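Local coordinates for protein negative regulator of ofd1 (Schizosaccharomyces pombe, PDB 3QTM) that is required for correct translation termination, directly inhibits ofd1 and stabilises the N-terminal transcription factor domain of sre1 for hypoxic gene expression, at residues 130-135 and 156-161; 216-221 and 236-241; 274-279 and 296-301. All blocks are in the same frame, centred on the assembly; numbering follows the deposited sequence.

Contact 1: residues 130-135 and 156-161; sequences LEKVRV and NPYIEK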
loop_
_atom_site.group_PDB
_atom_site.type_symbol
_atom_site.label_atom_id
_atom_site.label_comp_id
_atom_site.label_asym_id
_atom_site.label_seq_id
_atom_site.Cartn_x
_atom_site.Cartn_y
_atom_site.Cartn_z
ATOM N N LEU A 130 -4.339 -3.706 -9.026
ATOM C CA LEU A 130 -4.819 -2.629 -8.156
ATOM C C LEU A 130 -4.819 -1.284 -8.880
ATOM O O LEU A 130 -5.733 -0.477 -8.675
ATOM C CB LEU A 130 -4.035 -2.538 -6.840
ATOM C CG LEU A 130 -4.280 -3.670 -5.833
ATOM C CD1 LEU A 130 -3.371 -3.514 -4.616
ATOM C CD2 LEU A 130 -5.751 -3.739 -5.408
ATOM N N GLU A 131 -3.826 -1.038 -9.737
ATOM C CA GLU A 131 -3.833 0.233 -10.485
ATOM C C GLU A 131 -4.997 0.244 -11.463
ATOM O O GLU A 131 -5.584 1.290 -11.721
ATOM C CB GLU A 131 -2.520 0.506 -11.224
ATOM C CG GLU A 131 -1.353 0.772 -10.299
ATOM C CD GLU A 131 -1.557 2.010 -9.427
ATOM O OE1 GLU A 131 -2.390 2.877 -9.777
ATOM O OE2 GLU A 131 -0.872 2.120 -8.386
ATOM N N LYS A 132 -5.326 -0.928 -12.003
ATOM C CA LYS A 132 -6.497 -1.061 -12.860
ATOM C C LYS A 132 -7.781 -0.657 -12.090
ATOM O O LYS A 132 -8.620 0.085 -12.610
ATOM C CB LYS A 132 -6.606 -2.495 -13.385
ATOM C CG LYS A 132 -7.794 -2.753 -14.314
ATOM C CD LYS A 132 -7.644 -2.026 -15.647
ATOM C CE LYS A 132 -8.716 -2.468 -16.656
ATOM N NZ LYS A 132 -8.737 -1.617 -17.892
ATOM N N VAL A 133 -7.910 -1.134 -10.850
ATOM C CA VAL A 133 -9.070 -0.816 -10.016
ATOM C C VAL A 133 -9.241 0.699 -9.861
ATOM O O VAL A 133 -10.336 1.245 -10.020
ATOM C CB VAL A 133 -8.929 -1.441 -8.613
ATOM C CG1 VAL A 133 -9.879 -0.771 -7.637
ATOM C CG2 VAL A 133 -9.141 -2.973 -8.660
ATOM N N ARG A 134 -8.140 1.372 -9.551
ATOM C CA ARG A 134 -8.160 2.817 -9.393
ATOM C C ARG A 134 -8.639 3.524 -10.659
ATOM O O ARG A 134 -9.465 4.440 -10.600
ATOM C CB ARG A 134 -6.789 3.346 -8.978
ATOM C CG ARG A 134 -6.743 4.868 -8.846
ATOM C CD ARG A 134 -5.343 5.352 -8.505
ATOM N NE ARG A 134 -4.390 4.940 -9.528
ATOM C CZ ARG A 134 -4.232 5.557 -10.695
ATOM N NH1 ARG A 134 -4.962 6.624 -10.993
ATOM N NH2 ARG A 134 -3.340 5.111 -11.569
ATOM N N VAL A 135 -8.128 3.107 -11.808
ATOM C CA VAL A 135 -8.543 3.749 -13.051
ATOM C C VAL A 135 -10.023 3.442 -13.379
ATOM O O VAL A 135 -10.751 4.311 -13.879
ATOM C CB VAL A 135 -7.605 3.403 -14.230
ATOM C CG1 VAL A 135 -8.249 3.784 -15.539
ATOM C CG2 VAL A 135 -6.258 4.129 -14.069
ATOM N N ASN A 156 -14.647 -5.675 -8.673
ATOM C CA ASN A 156 -14.475 -6.883 -7.865
ATOM C C ASN A 156 -13.567 -7.949 -8.485
ATOM O O ASN A 156 -12.772 -8.560 -7.770
ATOM C CB ASN A 156 -15.822 -7.501 -7.489
ATOM C CG ASN A 156 -16.447 -6.849 -6.257
ATOM O OD1 ASN A 156 -17.648 -6.983 -6.013
ATOM N ND2 ASN A 156 -15.636 -6.132 -5.483
ATOM N N PRO A 157 -13.692 -8.191 -9.810
ATOM C CA PRO A 157 -12.820 -9.179 -10.459
ATOM C C PRO A 157 -11.339 -8.831 -10.344
ATOM O O PRO A 157 -10.529 -9.748 -10.178
ATOM C CB PRO A 157 -13.268 -9.131 -11.923
ATOM C CG PRO A 157 -14.700 -8.683 -11.844
ATOM C CD PRO A 157 -14.714 -7.681 -10.744
ATOM N N TYR A 158 -10.992 -7.547 -10.445
ATOM C CA TYR A 158 -9.595 -7.121 -10.277
ATOM C C TYR A 158 -9.145 -7.138 -8.822
ATOM O O TYR A 158 -8.013 -7.530 -8.507
ATOM C CB TYR A 158 -9.370 -5.745 -10.904
ATOM C CG TYR A 158 -9.521 -5.803 -12.403
ATOM C CD1 TYR A 158 -8.450 -6.163 -13.210
ATOM C CD2 TYR A 158 -10.746 -5.539 -13.010
ATOM C CE1 TYR A 158 -8.584 -6.240 -14.601
ATOM C CE2 TYR A 158 -10.899 -5.617 -14.394
ATOM C CZ TYR A 158 -9.810 -5.971 -15.181
ATOM O OH TYR A 158 -9.941 -6.050 -16.552
ATOM N N ILE A 159 -10.038 -6.721 -7.934
ATOM C CA ILE A 159 -9.788 -6.827 -6.509
ATOM C C ILE A 159 -9.476 -8.281 -6.148
ATOM O O ILE A 159 -8.517 -8.574 -5.444
ATOM C CB ILE A 159 -11.015 -6.361 -5.708
ATOM C CG1 ILE A 159 -11.145 -4.835 -5.753
ATOM C CG2 ILE A 159 -10.954 -6.864 -4.272
ATOM C CD1 ILE A 159 -9.969 -4.084 -5.144
ATOM N N GLU A 160 -10.304 -9.192 -6.630
ATOM C CA GLU A 160 -10.138 -10.605 -6.317
ATOM C C GLU A 160 -8.818 -11.157 -6.883
ATOM O O GLU A 160 -8.122 -11.939 -6.230
ATOM C CB GLU A 160 -11.348 -11.388 -6.854
ATOM C CG GLU A 160 -11.270 -12.891 -6.665
ATOM C CD GLU A 160 -12.386 -13.626 -7.394
ATOM O OE1 GLU A 160 -12.853 -14.664 -6.880
ATOM O OE2 GLU A 160 -12.801 -13.162 -8.480
ATOM N N LYS A 161 -8.472 -10.748 -8.103
ATOM C CA LYS A 161 -7.199 -11.166 -8.688
ATOM C C LYS A 161 -6.019 -10.608 -7.910
ATOM O O LYS A 161 -5.012 -11.292 -7.732
ATOM C CB LYS A 161 -7.093 -10.786 -10.169
ATOM C CG LYS A 161 -7.921 -11.690 -11.088
ATOM C CD LYS A 161 -7.334 -11.722 -12.493
ATOM C CE LYS A 161 -8.239 -12.458 -13.482
ATOM N NZ LYS A 161 -9.343 -11.583 -13.990
#

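Contact 2: residues 216-221 and 236-241; sequences ALWLKS and QEAVLN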
loop_
_atom_site.group_PDB
_atom_site.type_symbol
_atom_site.label_atom_id
_atom_site.label_comp_id
_atom_site.label_asym_id
_atom_site.label_seq_id
_atom_site.Cartn_x
_atom_site.Cartn_y
_atom_site.Cartn_z
ATOM N N ALA A 216 0.401 -7.759 6.955
ATOM C CA ALA A 216 1.573 -8.620 6.915
ATOM C C ALA A 216 2.565 -8.141 5.856
ATOM O O ALA A 216 3.776 -8.202 6.055
ATOM C CB ALA A 216 1.160 -10.079 6.661
ATOM N N LEU A 217 2.047 -7.657 4.730
ATOM C CA LEU A 217 2.906 -7.191 3.639
ATOM C C LEU A 217 3.707 -5.936 4.011
ATOM O O LEU A 217 4.919 -5.867 3.791
ATOM C CB LEU A 217 2.088 -6.975 2.352
ATOM C CG LEU A 217 1.593 -8.276 1.674
ATOM C CD1 LEU A 217 0.733 -7.987 0.468
ATOM C CD2 LEU A 217 2.741 -9.206 1.278
ATOM N N TRP A 218 3.036 -4.938 4.568
ATOM C CA TRP A 218 3.745 -3.726 4.968
ATOM C C TRP A 218 4.850 -4.096 5.943
ATOM O O TRP A 218 5.985 -3.652 5.803
ATOM C CB TRP A 218 2.798 -2.703 5.597
ATOM C CG TRP A 218 1.962 -1.938 4.607
ATOM C CD1 TRP A 218 0.611 -2.045 4.422
ATOM C CD2 TRP A 218 2.416 -0.944 3.677
ATOM N NE1 TRP A 218 0.199 -1.186 3.435
ATOM C CE2 TRP A 218 1.283 -0.497 2.960
ATOM C CE3 TRP A 218 3.666 -0.384 3.382
ATOM C CZ2 TRP A 218 1.362 0.488 1.969
ATOM C CZ3 TRP A 218 3.744 0.591 2.388
ATOM C CH2 TRP A 218 2.598 1.019 1.701
ATOM N N LEU A 219 4.518 -4.934 6.917
ATOM C CA LEU A 219 5.492 -5.347 7.912
ATOM C C LEU A 219 6.650 -6.085 7.276
ATOM O O LEU A 219 7.802 -5.836 7.611
ATOM C CB LEU A 219 4.842 -6.219 8.999
ATOM C CG LEU A 219 3.885 -5.492 9.947
ATOM C CD1 LEU A 219 3.100 -6.472 10.826
ATOM C CD2 LEU A 219 4.662 -4.496 10.802
ATOM N N LYS A 220 6.360 -6.989 6.347
ATOM C CA LYS A 220 7.438 -7.744 5.722
ATOM C C LYS A 220 8.402 -6.852 4.930
ATOM O O LYS A 220 9.589 -7.155 4.819
ATOM C CB LYS A 220 6.902 -8.871 4.836
ATOM C CG LYS A 220 8.013 -9.807 4.338
ATOM C CD LYS A 220 7.487 -11.006 3.553
ATOM C CE LYS A 220 6.293 -11.631 4.257
ATOM N NZ LYS A 220 6.284 -13.109 4.148
ATOM N N SER A 221 7.898 -5.750 4.382
ATOM C CA SER A 221 8.737 -4.889 3.550
ATOM C C SER A 221 9.861 -4.218 4.348
ATOM O O SER A 221 10.755 -3.606 3.776
ATOM C CB SER A 221 7.898 -3.830 2.824
ATOM O OG SER A 221 7.510 -2.788 3.694
ATOM N N GLN A 236 5.110 1.459 8.811
ATOM C CA GLN A 236 4.406 1.474 10.092
ATOM C C GLN A 236 3.236 2.455 10.065
ATOM O O GLN A 236 2.185 2.178 10.634
ATOM C CB GLN A 236 5.357 1.788 11.251
ATOM C CG GLN A 236 6.391 0.704 11.546
ATOM C CD GLN A 236 5.781 -0.581 12.117
ATOM O OE1 GLN A 236 4.570 -0.677 12.347
ATOM N NE2 GLN A 236 6.627 -1.573 12.344
ATOM N N GLU A 237 3.408 3.589 9.384
ATOM C CA GLU A 237 2.298 4.523 9.172
ATOM C C GLU A 237 1.128 3.870 8.425
ATOM O O GLU A 237 -0.043 4.133 8.737
ATOM C CB GLU A 237 2.758 5.771 8.414
ATOM C CG GLU A 237 3.777 6.627 9.155
ATOM C CD GLU A 237 3.130 7.656 10.061
ATOM O OE1 GLU A 237 2.030 7.378 10.588
ATOM O OE2 GLU A 237 3.716 8.749 10.242
ATOM N N ALA A 238 1.437 3.034 7.434
ATOM C CA ALA A 238 0.383 2.343 6.691
ATOM C C ALA A 238 -0.282 1.291 7.587
ATOM O O ALA A 238 -1.489 1.058 7.511
ATOM C CB ALA A 238 0.937 1.692 5.422
ATOM N N VAL A 239 0.509 0.640 8.428
ATOM C CA VAL A 239 -0.062 -0.299 9.391
ATOM C C VAL A 239 -0.935 0.433 10.422
ATOM O O VAL A 239 -2.060 0.028 10.683
ATOM C CB VAL A 239 1.020 -1.119 10.091
ATOM C CG1 VAL A 239 0.409 -1.953 11.217
ATOM C CG2 VAL A 239 1.737 -1.994 9.071
ATOM N N LEU A 240 -0.426 1.522 10.988
ATOM C CA LEU A 240 -1.228 2.317 11.908
ATOM C C LEU A 240 -2.575 2.714 11.274
ATOM O O LEU A 240 -3.630 2.596 11.909
ATOM C CB LEU A 240 -0.459 3.557 12.368
ATOM C CG LEU A 240 -1.230 4.522 13.274
ATOM C CD1 LEU A 240 -1.703 3.808 14.530
ATOM C CD2 LEU A 240 -0.369 5.716 13.632
ATOM N N ASN A 241 -2.537 3.162 10.021
ATOM C CA ASN A 241 -3.755 3.505 9.286
ATOM C C ASN A 241 -4.754 2.352 9.142
ATOM O O ASN A 241 -5.962 2.533 9.314
ATOM C CB ASN A 241 -3.415 4.042 7.898
ATOM C CG ASN A 241 -4.657 4.356 7.083
ATOM O OD1 ASN A 241 -5.442 5.227 7.452
ATOM N ND2 ASN A 241 -4.847 3.640 5.973
#

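Contact 3: residues 274-279 and 296-301; sequences NSVDTW and ADIKMD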
loop_
_atom_site.group_PDB
_atom_site.type_symbol
_atom_site.label_atom_id
_atom_site.label_comp_id
_atom_site.label_asym_id
_atom_site.label_seq_id
_atom_site.Cartn_x
_atom_site.Cartn_y
_atom_site.Cartn_z
ATOM N N ASN A 274 -4.002 -2.036 19.415
ATOM C CA ASN A 274 -3.010 -2.343 18.385
ATOM C C ASN A 274 -2.436 -1.047 17.805
ATOM O O ASN A 274 -1.236 -0.935 17.540
ATOM C CB ASN A 274 -3.641 -3.166 17.262
ATOM C CG ASN A 274 -3.880 -4.614 17.659
ATOM O OD1 ASN A 274 -3.155 -5.173 18.486
ATOM N ND2 ASN A 274 -4.896 -5.230 17.062
ATOM N N SER A 275 -3.316 -0.073 17.611
ATOM C CA SER A 275 -2.924 1.226 17.077
ATOM C C SER A 275 -1.947 1.894 18.033
ATOM O O SER A 275 -0.952 2.475 17.605
ATOM C CB SER A 275 -4.156 2.105 16.872
ATOM O OG SER A 275 -5.023 1.522 15.921
ATOM N N VAL A 276 -2.227 1.791 19.335
ATOM C CA VAL A 276 -1.337 2.365 20.341
ATOM C C VAL A 276 0.043 1.744 20.248
ATOM O O VAL A 276 1.059 2.445 20.304
ATOM C CB VAL A 276 -1.887 2.183 21.771
ATOM C CG1 VAL A 276 -0.855 2.657 22.801
ATOM C CG2 VAL A 276 -3.191 2.946 21.928
ATOM N N ASP A 277 0.079 0.422 20.100
ATOM C CA ASP A 277 1.348 -0.294 20.041
ATOM C C ASP A 277 2.171 0.197 18.859
ATOM O O ASP A 277 3.361 0.490 18.994
ATOM C CB ASP A 277 1.108 -1.799 19.939
ATOM C CG ASP A 277 0.415 -2.365 21.181
ATOM O OD1 ASP A 277 0.527 -1.745 22.261
ATOM O OD2 ASP A 277 -0.237 -3.429 21.080
ATOM N N THR A 278 1.511 0.302 17.710
ATOM C CA THR A 278 2.161 0.725 16.480
ATOM C C THR A 278 2.549 2.207 16.523
ATOM O O THR A 278 3.623 2.578 16.052
ATOM C CB THR A 278 1.291 0.395 15.238
ATOM O OG1 THR A 278 1.184 -1.032 15.100
ATOM C CG2 THR A 278 1.895 0.998 13.949
ATOM N N TRP A 279 1.695 3.045 17.100
ATOM C CA TRP A 279 2.069 4.452 17.309
ATOM C C TRP A 279 3.366 4.564 18.123
ATOM O O TRP A 279 4.219 5.393 17.825
ATOM C CB TRP A 279 0.951 5.257 17.985
ATOM C CG TRP A 279 1.349 6.696 18.203
ATOM C CD1 TRP A 279 1.135 7.749 17.356
ATOM C CD2 TRP A 279 2.063 7.226 19.327
ATOM N NE1 TRP A 279 1.662 8.906 17.893
ATOM C CE2 TRP A 279 2.240 8.608 19.100
ATOM C CE3 TRP A 279 2.567 6.668 20.507
ATOM C CZ2 TRP A 279 2.895 9.435 20.011
ATOM C CZ3 TRP A 279 3.218 7.490 21.406
ATOM C CH2 TRP A 279 3.371 8.862 21.157
ATOM N N ALA A 296 -3.163 10.977 21.470
ATOM C CA ALA A 296 -4.312 11.556 22.147
ATOM C C ALA A 296 -5.641 11.148 21.498
ATOM O O ALA A 296 -6.588 10.779 22.196
ATOM C CB ALA A 296 -4.180 13.078 22.205
ATOM N N ASP A 297 -5.714 11.212 20.167
ATOM C CA ASP A 297 -6.942 10.847 19.455
ATOM C C ASP A 297 -7.313 9.381 19.650
ATOM O O ASP A 297 -8.481 9.046 19.805
ATOM C CB ASP A 297 -6.812 11.128 17.960
ATOM C CG ASP A 297 -6.595 12.604 17.656
ATOM O OD1 ASP A 297 -6.943 13.458 18.505
ATOM O OD2 ASP A 297 -6.078 12.901 16.556
ATOM N N ILE A 298 -6.314 8.508 19.617
ATOM C CA ILE A 298 -6.543 7.082 19.841
ATOM C C ILE A 298 -7.065 6.831 21.261
ATOM O O ILE A 298 -8.007 6.069 21.467
ATOM C CB ILE A 298 -5.252 6.282 19.611
ATOM C CG1 ILE A 298 -4.786 6.442 18.154
ATOM C CG2 ILE A 298 -5.454 4.813 19.965
ATOM C CD1 ILE A 298 -3.378 5.917 17.900
ATOM N N LYS A 299 -6.448 7.482 22.242
ATOM C CA LYS A 299 -6.889 7.349 23.624
ATOM C C LYS A 299 -8.308 7.887 23.831
ATOM O O LYS A 299 -9.087 7.321 24.595
ATOM C CB LYS A 299 -5.904 8.053 24.552
ATOM C CG LYS A 299 -4.523 7.401 24.577
ATOM C CD LYS A 299 -4.551 6.019 25.247
ATOM C CE LYS A 299 -3.140 5.445 25.400
ATOM N NZ LYS A 299 -3.128 4.117 26.091
HETATM N N MSE A 300 -8.642 8.974 23.141
HETATM C CA MSE A 300 -9.979 9.554 23.232
HETATM C C MSE A 300 -11.037 8.647 22.614
HETATM O O MSE A 300 -12.162 8.588 23.094
HETATM C CB MSE A 300 -10.020 10.933 22.580
HETATM C CG MSE A 300 -9.417 12.031 23.432
HETATM SE SE MSE A 300 -9.323 13.738 22.471
HETATM C CE MSE A 300 -7.523 13.663 21.759
ATOM N N ASP A 301 -10.664 7.935 21.553
ATOM C CA ASP A 301 -11.518 6.892 20.984
ATOM C C ASP A 301 -11.717 5.736 21.972
ATOM O O ASP A 301 -12.820 5.206 22.115
ATOM C CB ASP A 301 -10.916 6.360 19.680
ATOM C CG ASP A 301 -11.106 7.321 18.506
ATOM O OD1 ASP A 301 -12.054 8.141 18.544
ATOM O OD2 ASP A 301 -10.311 7.244 17.540
#

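Contact 1: residues 130-135 and 156-161
Lys132 lays its aliphatic chain over one face of the Tyr158 ring, joining two antiparallel helices of the all-helical, tetratricopeptide-like fold. The segment axes run at 159° to each other and approach to 8.8 Å. The CH-pi geometry is clear: Lys132 CG stands 3.7 Å from the Tyr158 ring centroid, 16° off the ring normal and displaced toward the rim above CD1 and CE1. With CG anti to its own backbone N (chi1 -179°), the lysine starts out over the ring; a bend at chi2 follows, and CE passes the phenol oxygen, 3.8 Å from Tyr158 OH. The ammonium group itself is held by Glu98 and Asp102 of helix 97-110, which probably helps hold the bent chain over the aromatic face.

Packing is close on both flanks of the tyrosine, but burial differs. Val133, Ile159 and Leu130 are buried: Val133 CG2 sits 3.6 Å from Tyr158 CB, the two side chains sliding past each other in opposite directions, and Leu191 of helix 188-197 touches both Leu130 and Ile159. Tyr158, by contrast, remains partly exposed, so the solvent side of the contact is the one that carries its ring. An alanine in place of Tyr158 would probably leave the methylenes of Lys132 without the ring they cover and open a gap beside them, although the contact of Val133 with CB could persist. Packing thins toward Leu130, whose CD2 is 4.2 Å from Ile159 CD1, whereas that same Ile159 CD1 meets Val133 CG2 at 3.8 Å.

Contact 2: residues 216-221 and 236-241
Ala238 places its methyl group over one face of the Trp218 indole, a CH-pi contact between antiparallel helices 213-220 and 229-254 of the C-terminal Nro1 region, which belongs to the tetratricopeptide-repeat clan. Ala238 CB stands 3.4 Å from the centroid of the five-membered ring, 16° off its normal. Its closest ring atom is Trp218 CE2, at 3.3 Å, on the bond shared with the six-membered ring, so the methyl reaches both parts of the indole. Trp218 CG lies anti to the carbonyl carbon, and the second torsion turns the indole plane to meet this methyl. The Tyr189 ring also meets the tryptophan.

Apolar contacts continue along the interface through Val239. Its CG2 packs at 3.7 Å against Trp218 CB and also reaches Leu219 CG, at a longer 4.2 Å; the valine and leucine side chains cross at about a right angle. Segment axes 9.0 Å apart, inclined at 161°, accommodate this row.

A mixed contact occupies the more accessible part. Leu219 CD2 lies 3.8 Å from Gln236 NE2, and the bend at Gln236 chi2 (-69°) brings CD back toward the leucine although the CB bond points away.

Among the hydrogen bonds, Ser221 OG donates to Trp218 O at 2.7 Å, tying the serine back to the residue that carries the indole. The chemistry implies cohesion by dispersion and shape fit: a methyl on an aromatic face and branched aliphatic groups beside it, with polar bonding kept within each segment or made to outside partners such as Arg291 for Glu237.

Contact 3: residues 274-279 and 296-301
Val276 and Ile298 mark the nearest CA pair, 7.0 Å apart, between antiparallel helical segments whose axes are inclined at 165° and come no closer than 10.1 Å. Ile298 points toward the opposite helix and supplies both of its methyls, CG2 and CD1, to the contact. Its CG2 meets Val276 CG2 at 3.5 Å, where the two side chains approach obliquely. The isoleucine CG1 lies anti to the carbonyl carbon (chi1 -62°), and the extended chi2 (169°) then carries CD1 outward toward helix 262-285. There CD1 comes to 4.0 Å from Ser275 CB and 4.4 Å from Trp279 CB. Because Ser275 and Trp279 are one helical turn apart, this methyl is flanked by successive turns of the same helix.

The pair belongs to the antiparallel helical array of the C-terminal Nro1 region, a member of the tetratricopeptide-repeat clan. Here helix 262-285 has helix 229-254 as a neighbour, through Tyr243 and Thr244 at Ser275, while helix 292-305 is covered in turn by helix 309-328, where Ala319 touches Lys299 and Met300, the latter present as selenomethionine.

Polar ends are engaged beyond the apolar contact. Ser275 turns its methylene to the isoleucine while its hydroxyl bonds to the carbonyl of Trp271 in the preceding turn. Trp279 likewise contributes CB here; its indole NE1 bonds to the carbonyl of Arg291, and its ring stacks with Tyr283, two attachments likely to restrict rotation of the indole. Lys299 extends beside the valine, its NZ lying 4.3 Å from Val276 CG1 and forming a salt bridge with Glu318 of helix 309-328. This loose approach of charge to methyl lies alongside the shorter valine-isoleucine contact, where Val276 presents CG2, its other branch.

The three contacts follow one another along the chain, each joining antiparallel helices. Contact 1 belongs to the N-terminal Nro1 region, contacts 2 and 3 to the C-terminal Nro1 region. The centres of contacts 1 and 2 are 21 Å apart and their nearest atoms about 8 Å, but helix 188-197 touches both, through Leu191 for the first and Leu188 and Tyr189 for the second. Contacts 2 and 3, with centres 16 Å apart, pack directly: Leu240 CD1 lies 3.4 Å from Ser275 O, and Thr278 CG2 is 3.5 Å from Gln236 O. Contacts 1 and 3 lie on opposite sides of the chain's centre, with centres 31 Å apart.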